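Local coordinates for UDP-glucose 4-epimerase (Campylobacter jejuni subsp. jejuni serotype O:2, PDB 7K3P), which probably interconverts UDP-glucose and UDP-galactose, and UDP-GlcNAc and UDP-GalNAc, by inverting the sugar C4 centre with a tightly held NAD cofactor, at residues Ile246-Ile251 with Cys334-Asp339; Leu211-Ala216 with Asp328-Ile333; Gln71-Ser74 with Gly78-Ala81. The protein carries 2 engineered substitutions. All blocks are in the same frame, centred on the assembly; numbering follows the deposited sequence.

Interaction 1: Ile246-Ile251 with Cys334-Asp339; sequences IHVDDI and CKSAFD. With GOL (glycerol), chain D.
His247 and Ser336 meet in a small, mostly buried contact between the N-terminus of helix 248-261 and the middle of the C-terminal helix 330-343, bridged by a water and a glycerol. The direct touch is a van der Waals one: Ser336 CB approaches the His247 ring obliquely, 3.9 Å from NE2, with Val248 CG1 a looser neighbour of Ser336 OG. The imidazole is held by a cap bond in its own segment and also meets the ring of Tyr327. His247 occupies the N-cap position; CG anti to the backbone N (chi1 -169°) places the ring, and its turn about CB-CG points ND1 at Asp249 N, from which it accepts a bond of 2.9 Å with the donor 21° out of the ring plane. Polar bridging centres on Ser336 OG. A water is hydrogen-bonded to Ser336 OG at 2.7 Å and accepts from Val248 N at 3.0 Å, over one face of the imidazole near its rim. The glycerol, probably left from crystallisation, is hydrogen-bonded through O3 to Ser336 OG at 2.9 Å, while its O2 donates to Asp249 OD2 at 2.8 Å. Tyr27 of helix 27-37 touches both Val248 and Ser336, placing the contact beside the cofactor-binding Rossmann domain. The chemistry implies a water-mediated joint between the helices, with glycerol occupying a polar site between Asp249 and Ser336 in this crystal.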
loop_
_atom_site.group_PDB
_atom_site.type_symbol
_atom_site.label_atom_id
_atom_site.label_comp_id
_atom_site.label_asym_id
_atom_site.label_seq_id
_atom_site.Cartn_x
_atom_site.Cartn_y
_atom_site.Cartn_z
ATOM N N ILE A 246 25.685 4.940 -7.367
ATOM C CA ILE A 246 26.399 3.918 -6.608
ATOM C C ILE A 246 26.834 2.736 -7.478
ATOM O O ILE A 246 26.138 2.351 -8.433
ATOM C CB ILE A 246 25.585 3.442 -5.386
ATOM C CG1 ILE A 246 26.472 2.640 -4.435
ATOM C CG2 ILE A 246 24.344 2.632 -5.833
ATOM C CD1 ILE A 246 25.875 2.504 -3.043
ATOM N N HIS A 247 27.997 2.175 -7.154
ATOM C CA HIS A 247 28.525 1.027 -7.889
ATOM C C HIS A 247 27.715 -0.226 -7.536
ATOM O O HIS A 247 27.360 -0.429 -6.382
ATOM C CB HIS A 247 30.007 0.819 -7.555
ATOM C CG HIS A 247 30.690 -0.166 -8.447
ATOM N ND1 HIS A 247 30.600 -1.529 -8.259
ATOM C CD2 HIS A 247 31.473 0.012 -9.537
ATOM C CE1 HIS A 247 31.299 -2.148 -9.193
ATOM N NE2 HIS A 247 31.834 -1.237 -9.983
ATOM N N VAL A 248 27.425 -1.061 -8.531
ATOM C CA VAL A 248 26.594 -2.248 -8.288
ATOM C C VAL A 248 27.171 -3.159 -7.199
ATOM O O VAL A 248 26.419 -3.810 -6.468
ATOM C CB VAL A 248 26.320 -3.047 -9.589
ATOM C CG1 VAL A 248 27.627 -3.582 -10.188
ATOM C CG2 VAL A 248 25.343 -4.195 -9.320
ATOM N N ASP A 249 28.496 -3.196 -7.065
ATOM C CA ASP A 249 29.102 -4.088 -6.073
ATOM C C ASP A 249 29.063 -3.491 -4.665
ATOM O O ASP A 249 29.147 -4.220 -3.674
ATOM C CB ASP A 249 30.536 -4.495 -6.483
ATOM C CG ASP A 249 30.555 -5.547 -7.595
ATOM O OD1 ASP A 249 29.794 -6.537 -7.497
ATOM O OD2 ASP A 249 31.315 -5.369 -8.575
ATOM N N ASP A 250 28.919 -2.166 -4.588
ATOM C CA ASP A 250 28.815 -1.461 -3.306
ATOM C C ASP A 250 27.400 -1.489 -2.737
ATOM O O ASP A 250 27.197 -1.571 -1.513
ATOM C CB ASP A 250 29.278 -0.004 -3.458
ATOM C CG ASP A 250 30.795 0.124 -3.558
ATOM O OD1 ASP A 250 31.494 -0.750 -3.007
ATOM O OD2 ASP A 250 31.284 1.096 -4.182
ATOM N N ILE A 251 26.405 -1.370 -3.611
ATOM C CA ILE A 251 25.035 -1.565 -3.125
ATOM C C ILE A 251 24.882 -3.056 -2.789
ATOM O O ILE A 251 24.224 -3.417 -1.816
ATOM C CB ILE A 251 23.964 -1.070 -4.136
ATOM C CG1 ILE A 251 22.552 -1.337 -3.608
ATOM C CG2 ILE A 251 24.169 -1.694 -5.509
ATOM C CD1 ILE A 251 22.300 -0.709 -2.253
ATOM N N CYS A 334 31.777 4.906 -13.908
ATOM C CA CYS A 334 31.449 5.153 -15.314
ATOM C C CYS A 334 31.870 3.999 -16.222
ATOM O O CYS A 334 31.132 3.625 -17.137
ATOM C CB CYS A 334 32.034 6.484 -15.793
ATOM S SG CYS A 334 31.203 7.915 -15.045
ATOM N N LYS A 335 33.047 3.428 -15.960
ATOM C CA LYS A 335 33.505 2.251 -16.699
ATOM C C LYS A 335 32.506 1.100 -16.567
ATOM O O LYS A 335 32.127 0.472 -17.561
ATOM C CB LYS A 335 34.883 1.801 -16.203
ATOM C CG LYS A 335 35.409 0.521 -16.870
ATOM C CD LYS A 335 35.398 0.652 -18.398
ATOM C CE LYS A 335 36.196 -0.472 -19.073
ATOM N NZ LYS A 335 35.971 -0.489 -20.551
ATOM N N SER A 336 32.082 0.832 -15.336
ATOM C CA SER A 336 31.065 -0.182 -15.083
ATOM C C SER A 336 29.775 0.106 -15.860
ATOM O O SER A 336 29.246 -0.773 -16.550
ATOM C CB SER A 336 30.788 -0.285 -13.582
ATOM O OG SER A 336 29.664 -1.102 -13.316
ATOM N N ALA A 337 29.278 1.336 -15.753
ATOM C CA ALA A 337 28.061 1.731 -16.459
ATOM C C ALA A 337 28.229 1.537 -17.958
ATOM O O ALA A 337 27.324 1.042 -18.641
ATOM C CB ALA A 337 27.709 3.182 -16.145
ATOM N N PHE A 338 29.398 1.933 -18.464
ATOM C CA PHE A 338 29.689 1.849 -19.887
ATOM C C PHE A 338 29.688 0.402 -20.358
ATOM O O PHE A 338 29.065 0.072 -21.374
ATOM C CB PHE A 338 31.043 2.492 -20.198
ATOM C CG PHE A 338 31.379 2.502 -21.663
ATOM C CD1 PHE A 338 30.480 3.021 -22.587
ATOM C CD2 PHE A 338 32.593 1.997 -22.115
ATOM C CE1 PHE A 338 30.782 3.037 -23.941
ATOM C CE2 PHE A 338 32.905 2.008 -23.467
ATOM C CZ PHE A 338 32.001 2.530 -24.381
ATOM N N ASP A 339 30.391 -0.451 -19.613
ATOM C CA ASP A 339 30.482 -1.867 -19.944
ATOM C C ASP A 339 29.103 -2.513 -19.900
ATOM O O ASP A 339 28.717 -3.234 -20.822
ATOM C CB ASP A 339 31.432 -2.592 -18.985
ATOM C CG ASP A 339 32.883 -2.161 -19.154
ATOM O OD1 ASP A 339 33.235 -1.682 -20.251
ATOM O OD2 ASP A 339 33.665 -2.301 -18.185
HETATM C C1 GOL D . 29.999 -6.408 -13.042
HETATM O O1 GOL D . 30.854 -6.543 -14.152
HETATM C C2 GOL D . 30.698 -5.642 -11.928
HETATM O O2 GOL D . 31.467 -6.544 -11.147
HETATM C C3 GOL D . 31.565 -4.530 -12.528
HETATM O O3 GOL D . 30.807 -3.774 -13.457
HETATM O O HOH W 1 28.054 -0.202 -11.319
#

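Interaction 2: Leu211-Ala216 with Asp328-Ile333; sequences LLIKVA and DDLELI
Ile213 reaches from helix 212-220 to Ile333 near the start of helix 330-343, in a purely apolar contact made through methyl groups. The closest approach is 3.6 Å, between Ile213 CD1 and Ile333 CG2; Leu330 CD2 stands farther off, 4.3 Å from the same Ile213 CD1. The two isoleucines share a first torsion (chi1 -60° in Ile213), which puts CG1 beside the backbone N and CG2 anti to it. They use different branches nevertheless: Ile213 advances the end of its long arm, its chi2 of -147° turning CD1 away from a staggered position, whereas Ile333 offers its short CG2 methyl, and the side chains cross at about a right angle. Leu330 also has a less regular shape, its chi1 of -133° departing from a staggered value, and its CD2 extends toward the isoleucine pair. The start of this helix is fixed by Asp329 at the N-cap, whose OD1 accepts from Leu332 N at 3.0 Å, with the donor well above the carboxylate plane. Lys214, next to Ile213, forms a salt bridge with Glu341 farther along helix 330-343. Around the apolar group, Phe245 of strand 242-246 packs on Ile213, Phe278 of strand 278-279 touches Leu330 and Ile333, and Ala286 of helix 280-291 borders Leu330.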
loop_
_atom_site.group_PDB
_atom_site.type_symbol
_atom_site.label_atom_id
_atom_site.label_comp_id
_atom_site.label_asym_id
_atom_site.label_seq_id
_atom_site.Cartn_x
_atom_site.Cartn_y
_atom_site.Cartn_z
ATOM N N LEU A 211 19.335 10.226 -13.470
ATOM C CA LEU A 211 19.673 9.220 -14.482
ATOM C C LEU A 211 20.914 9.647 -15.274
ATOM O O LEU A 211 21.171 9.128 -16.370
ATOM C CB LEU A 211 18.491 9.011 -15.437
ATOM C CG LEU A 211 17.237 8.375 -14.832
ATOM C CD1 LEU A 211 16.018 8.493 -15.764
ATOM C CD2 LEU A 211 17.534 6.923 -14.538
ATOM N N LEU A 212 21.671 10.594 -14.720
ATOM C CA LEU A 212 22.833 11.169 -15.418
ATOM C C LEU A 212 23.871 10.146 -15.908
ATOM O O LEU A 212 24.347 10.228 -17.041
ATOM C CB LEU A 212 23.514 12.220 -14.544
ATOM C CG LEU A 212 24.939 12.588 -14.982
ATOM C CD1 LEU A 212 24.939 13.354 -16.295
ATOM C CD2 LEU A 212 25.655 13.370 -13.900
ATOM N N ILE A 213 24.226 9.186 -15.061
ATOM C CA ILE A 213 25.186 8.164 -15.478
ATOM C C ILE A 213 24.636 7.287 -16.614
ATOM O O ILE A 213 25.357 6.965 -17.565
ATOM C CB ILE A 213 25.644 7.297 -14.306
ATOM C CG1 ILE A 213 26.323 8.173 -13.255
ATOM C CG2 ILE A 213 26.609 6.229 -14.781
ATOM C CD1 ILE A 213 27.454 7.474 -12.510
ATOM N N LYS A 214 23.363 6.912 -16.520
ATOM C CA LYS A 214 22.735 6.122 -17.581
ATOM C C LYS A 214 22.771 6.892 -18.911
ATOM O O LYS A 214 23.174 6.352 -19.942
ATOM C CB LYS A 214 21.299 5.741 -17.197
ATOM C CG LYS A 214 20.558 4.886 -18.231
ATOM C CD LYS A 214 21.216 3.519 -18.422
ATOM C CE LYS A 214 20.335 2.584 -19.253
ATOM N NZ LYS A 214 20.982 1.246 -19.439
ATOM N N VAL A 215 22.378 8.162 -18.875
ATOM C CA VAL A 215 22.389 9.007 -20.071
ATOM C C VAL A 215 23.807 9.158 -20.640
ATOM O O VAL A 215 24.028 9.037 -21.850
ATOM C CB VAL A 215 21.802 10.402 -19.759
ATOM C CG1 VAL A 215 22.081 11.377 -20.895
ATOM C CG2 VAL A 215 20.318 10.304 -19.487
ATOM N N ALA A 216 24.764 9.425 -19.762
ATOM C CA ALA A 216 26.160 9.546 -20.171
ATOM C C ALA A 216 26.640 8.254 -20.844
ATOM O O ALA A 216 27.289 8.294 -21.884
ATOM C CB ALA A 216 27.034 9.890 -18.976
ATOM N N ASP A 328 33.903 3.749 -4.586
ATOM C CA ASP A 328 33.625 5.181 -4.656
ATOM C C ASP A 328 34.719 5.810 -5.511
ATOM O O ASP A 328 35.662 6.417 -4.998
ATOM C CB ASP A 328 33.599 5.831 -3.259
ATOM C CG ASP A 328 33.116 7.298 -3.297
ATOM O OD1 ASP A 328 32.895 7.823 -4.414
ATOM O OD2 ASP A 328 32.974 7.926 -2.220
ATOM N N ASP A 329 34.591 5.644 -6.821
ATOM C CA ASP A 329 35.605 6.082 -7.765
ATOM C C ASP A 329 34.875 6.317 -9.078
ATOM O O ASP A 329 34.422 5.360 -9.703
ATOM C CB ASP A 329 36.671 4.981 -7.905
ATOM C CG ASP A 329 37.716 5.291 -8.962
ATOM O OD1 ASP A 329 37.358 5.661 -10.099
ATOM O OD2 ASP A 329 38.917 5.145 -8.654
ATOM N N LEU A 330 34.749 7.582 -9.486
ATOM C CA LEU A 330 33.876 7.929 -10.611
ATOM C C LEU A 330 34.288 7.241 -11.900
ATOM O O LEU A 330 33.435 6.872 -12.714
ATOM C CB LEU A 330 33.820 9.448 -10.844
ATOM C CG LEU A 330 32.438 10.104 -11.045
ATOM C CD1 LEU A 330 32.500 11.291 -11.984
ATOM C CD2 LEU A 330 31.334 9.119 -11.470
ATOM N N GLU A 331 35.589 7.069 -12.106
ATOM C CA GLU A 331 36.045 6.412 -13.333
ATOM C C GLU A 331 35.618 4.942 -13.372
ATOM O O GLU A 331 35.162 4.444 -14.407
ATOM C CB GLU A 331 37.560 6.585 -13.542
ATOM C CG GLU A 331 37.942 8.004 -14.022
ATOM C CD GLU A 331 39.448 8.199 -14.234
ATOM O OE1 GLU A 331 40.174 7.197 -14.406
ATOM O OE2 GLU A 331 39.898 9.366 -14.229
ATOM N N LEU A 332 35.740 4.266 -12.233
ATOM C CA LEU A 332 35.300 2.875 -12.103
ATOM C C LEU A 332 33.796 2.756 -12.306
ATOM O O LEU A 332 33.306 1.840 -12.975
ATOM C CB LEU A 332 35.649 2.336 -10.714
ATOM C CG LEU A 332 37.134 2.259 -10.385
ATOM C CD1 LEU A 332 37.353 1.575 -9.032
ATOM C CD2 LEU A 332 37.863 1.524 -11.499
ATOM N N ILE A 333 33.063 3.683 -11.700
ATOM C CA ILE A 333 31.609 3.682 -11.806
ATOM C C ILE A 333 31.186 3.910 -13.253
ATOM O O ILE A 333 30.354 3.167 -13.787
ATOM C CB ILE A 333 30.984 4.708 -10.853
ATOM C CG1 ILE A 333 31.253 4.288 -9.409
ATOM C CG2 ILE A 333 29.485 4.832 -11.102
ATOM C CD1 ILE A 333 31.076 5.402 -8.403
#

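Interaction 3: Gln71-Ser74 with Gly78-Ala81; sequences QDLS and GVKA. With NAD (nicotinamide-adenine-dinucleotide), chain C.
The Leu73 and Val79 side chains lie aslant each other where the loop after strand 67-69 turns into helix 76-86. Val79 CG2 is the methyl that makes the contact: it lies 3.9 Å from Leu73 CA and 4.0 Å from Leu73 CD2, touching both the backbone and one branch of the leucine. Although the leucine side chain starts out away from the helix, its CG is anti to the carbonyl carbon (chi1 -68°), which lets CD2 meet the valine while CG lies 3.7 Å from N1A of the NAD adenine. Gln71 approaches the helix separately, its extended chain bringing OE1 to 3.6 Å from Gly78 O. Asp72 is directed to the cofactor instead. Its OD1 accepts from NAD N6A through a bent bond of 3.0 Å (135°) and, on the anti side, from Ser74 N at 2.8 Å, closing an Asx turn; Asn48 ND2 is hydrogen-bonded to Asp72 OD2. Leu73 N completes the recognition with a nearly straight bond of 3.0 Å to NAD N1A (174°). An amino group that donates and a ring nitrogen that accepts are thus read together, a pairing suited to adenine, while Val79 packs behind the leucine whose amide supplies the second bond.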
loop_
_atom_site.group_PDB
_atom_site.type_symbol
_atom_site.label_atom_id
_atom_site.label_comp_id
_atom_site.label_asym_id
_atom_site.label_seq_id
_atom_site.Cartn_x
_atom_site.Cartn_y
_atom_site.Cartn_z
ATOM N N GLN A 71 11.034 -19.701 -10.245
ATOM C CA GLN A 71 9.680 -19.573 -9.713
ATOM C C GLN A 71 9.216 -18.127 -9.725
ATOM O O GLN A 71 10.005 -17.200 -9.469
ATOM C CB GLN A 71 9.654 -20.023 -8.256
ATOM C CG GLN A 71 10.109 -21.430 -8.032
ATOM C CD GLN A 71 9.466 -22.018 -6.807
ATOM O OE1 GLN A 71 8.639 -21.361 -6.156
ATOM N NE2 GLN A 71 9.828 -23.262 -6.479
ATOM N N ASP A 72 7.924 -17.939 -9.947
ATOM C CA ASP A 72 7.347 -16.609 -9.953
ATOM C C ASP A 72 6.690 -16.319 -8.599
ATOM O O ASP A 72 5.934 -17.136 -8.067
ATOM C CB ASP A 72 6.334 -16.484 -11.085
ATOM C CG ASP A 72 6.026 -15.047 -11.424
ATOM O OD1 ASP A 72 5.707 -14.285 -10.491
ATOM O OD2 ASP A 72 6.120 -14.687 -12.614
ATOM N N LEU A 73 7.005 -15.158 -8.037
ATOM C CA LEU A 73 6.435 -14.730 -6.761
ATOM C C LEU A 73 4.914 -14.550 -6.816
ATOM O O LEU A 73 4.270 -14.482 -5.771
ATOM C CB LEU A 73 7.094 -13.419 -6.296
ATOM C CG LEU A 73 8.569 -13.531 -5.894
ATOM C CD1 LEU A 73 9.180 -12.141 -5.682
ATOM C CD2 LEU A 73 8.694 -14.390 -4.621
ATOM N N SER A 74 4.340 -14.442 -8.016
ATOM C CA SER A 74 2.873 -14.303 -8.117
ATOM C C SER A 74 2.136 -15.634 -7.903
ATOM O O SER A 74 0.918 -15.651 -7.700
ATOM C CB SER A 74 2.460 -13.684 -9.455
ATOM O OG SER A 74 2.797 -14.557 -10.514
ATOM N N GLY A 78 3.034 -21.763 -4.567
ATOM C CA GLY A 78 4.373 -22.230 -4.869
ATOM C C GLY A 78 5.395 -21.591 -3.939
ATOM O O GLY A 78 6.376 -22.231 -3.540
ATOM N N VAL A 79 5.164 -20.330 -3.592
ATOM C CA VAL A 79 6.040 -19.625 -2.660
ATOM C C VAL A 79 5.903 -20.212 -1.270
ATOM O O VAL A 79 6.893 -20.522 -0.616
ATOM C CB VAL A 79 5.722 -18.105 -2.624
ATOM C CG1 VAL A 79 6.401 -17.424 -1.418
ATOM C CG2 VAL A 79 6.148 -17.447 -3.935
ATOM N N LYS A 80 4.667 -20.351 -0.812
ATOM C CA LYS A 80 4.412 -20.917 0.497
ATOM C C LYS A 80 5.086 -22.282 0.613
ATOM O O LYS A 80 5.756 -22.576 1.610
ATOM C CB LYS A 80 2.912 -21.044 0.739
ATOM C CG LYS A 80 2.570 -21.770 2.027
ATOM C CD LYS A 80 1.056 -21.852 2.237
ATOM C CE LYS A 80 0.718 -22.701 3.451
ATOM N NZ LYS A 80 -0.726 -22.575 3.843
ATOM N N ALA A 81 4.932 -23.105 -0.422
ATOM C CA ALA A 81 5.467 -24.467 -0.373
ATOM C C ALA A 81 6.999 -24.464 -0.368
ATOM O O ALA A 81 7.619 -25.245 0.355
ATOM C CB ALA A 81 4.928 -25.297 -1.535
HETATM P PA NAD C . 16.523 -6.242 -11.995
HETATM O O1A NAD C . 15.370 -6.179 -12.967
HETATM O O2A NAD C . 17.815 -6.503 -12.715
HETATM O O5B NAD C . 16.324 -7.416 -10.959
HETATM C C5B NAD C . 15.021 -7.852 -10.702
HETATM C C4B NAD C . 14.991 -9.330 -10.692
HETATM O O4B NAD C . 13.824 -9.823 -10.100
HETATM C C3B NAD C . 15.065 -9.903 -12.142
HETATM O O3B NAD C . 16.119 -10.904 -12.409
HETATM C C2B NAD C . 13.606 -10.339 -12.419
HETATM O O2B NAD C . 13.509 -11.373 -13.303
HETATM C C1B NAD C . 13.190 -10.705 -11.031
HETATM N N9A NAD C . 11.729 -10.704 -10.861
HETATM C C8A NAD C . 10.886 -9.685 -11.128
HETATM N N7A NAD C . 9.619 -10.047 -10.874
HETATM C C5A NAD C . 9.604 -11.311 -10.432
HETATM C C6A NAD C . 8.596 -12.203 -10.030
HETATM N N6A NAD C . 7.217 -11.776 -10.028
HETATM N N1A NAD C . 8.921 -13.443 -9.616
HETATM C C2A NAD C . 10.195 -13.874 -9.598
HETATM N N3A NAD C . 11.210 -13.041 -10.001
HETATM C C4A NAD C . 10.946 -11.767 -10.415
HETATM O O3 NAD C . 16.565 -4.863 -11.206
HETATM P PN NAD C . 17.771 -4.413 -10.293
HETATM O O1N NAD C . 18.712 -5.577 -10.038
HETATM O O2N NAD C . 18.486 -3.303 -11.002
HETATM O O5D NAD C . 17.169 -3.888 -8.929
HETATM C C5D NAD C . 16.777 -4.837 -7.964
HETATM C C4D NAD C . 16.064 -4.179 -6.795
HETATM O O4D NAD C . 16.772 -3.050 -6.332
HETATM C C3D NAD C . 14.614 -3.798 -7.074
HETATM O O3D NAD C . 13.851 -4.048 -5.963
HETATM C C2D NAD C . 14.621 -2.341 -7.266
HETATM O O2D NAD C . 13.423 -1.725 -6.970
HETATM C C1D NAD C . 15.809 -1.928 -6.356
HETATM N N1N NAD C . 16.477 -0.597 -6.729
HETATM C C2N NAD C . 17.188 -0.593 -7.913
HETATM C C3N NAD C . 17.826 0.577 -8.315
HETATM C C7N NAD C . 18.605 0.595 -9.604
HETATM O O7N NAD C . 18.675 -0.386 -10.328
HETATM N N7N NAD C . 19.267 1.797 -9.986
HETATM C C4N NAD C . 17.747 1.707 -7.523
HETATM C C5N NAD C . 17.034 1.691 -6.346
HETATM C C6N NAD C . 16.382 0.523 -5.928
#

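Overall arrangement
Interactions 1 and 2 are neighbours on helix 330-343, their centres about 7 Å apart, and they join where Ala337 CB packs 3.5 Å from Ile213 CG2 and His247 CB lies 4.1 Å from Ile333 CG1. One helix thus meets helix 248-261 mainly through a bridging water and glycerol and helix 212-220 mainly through methyl groups, and the paired segments alternate along the chain. Interaction 3 stands on the opposite side of the chain's centre, its nearest atoms about 17 Å from interaction 1 and about 23 Å from interaction 2. NAD spans the region between: interaction 3 holds its adenine directly, whereas the side chains of Val248 and Ile213 remain about 7 and 9 Å from the cofactor.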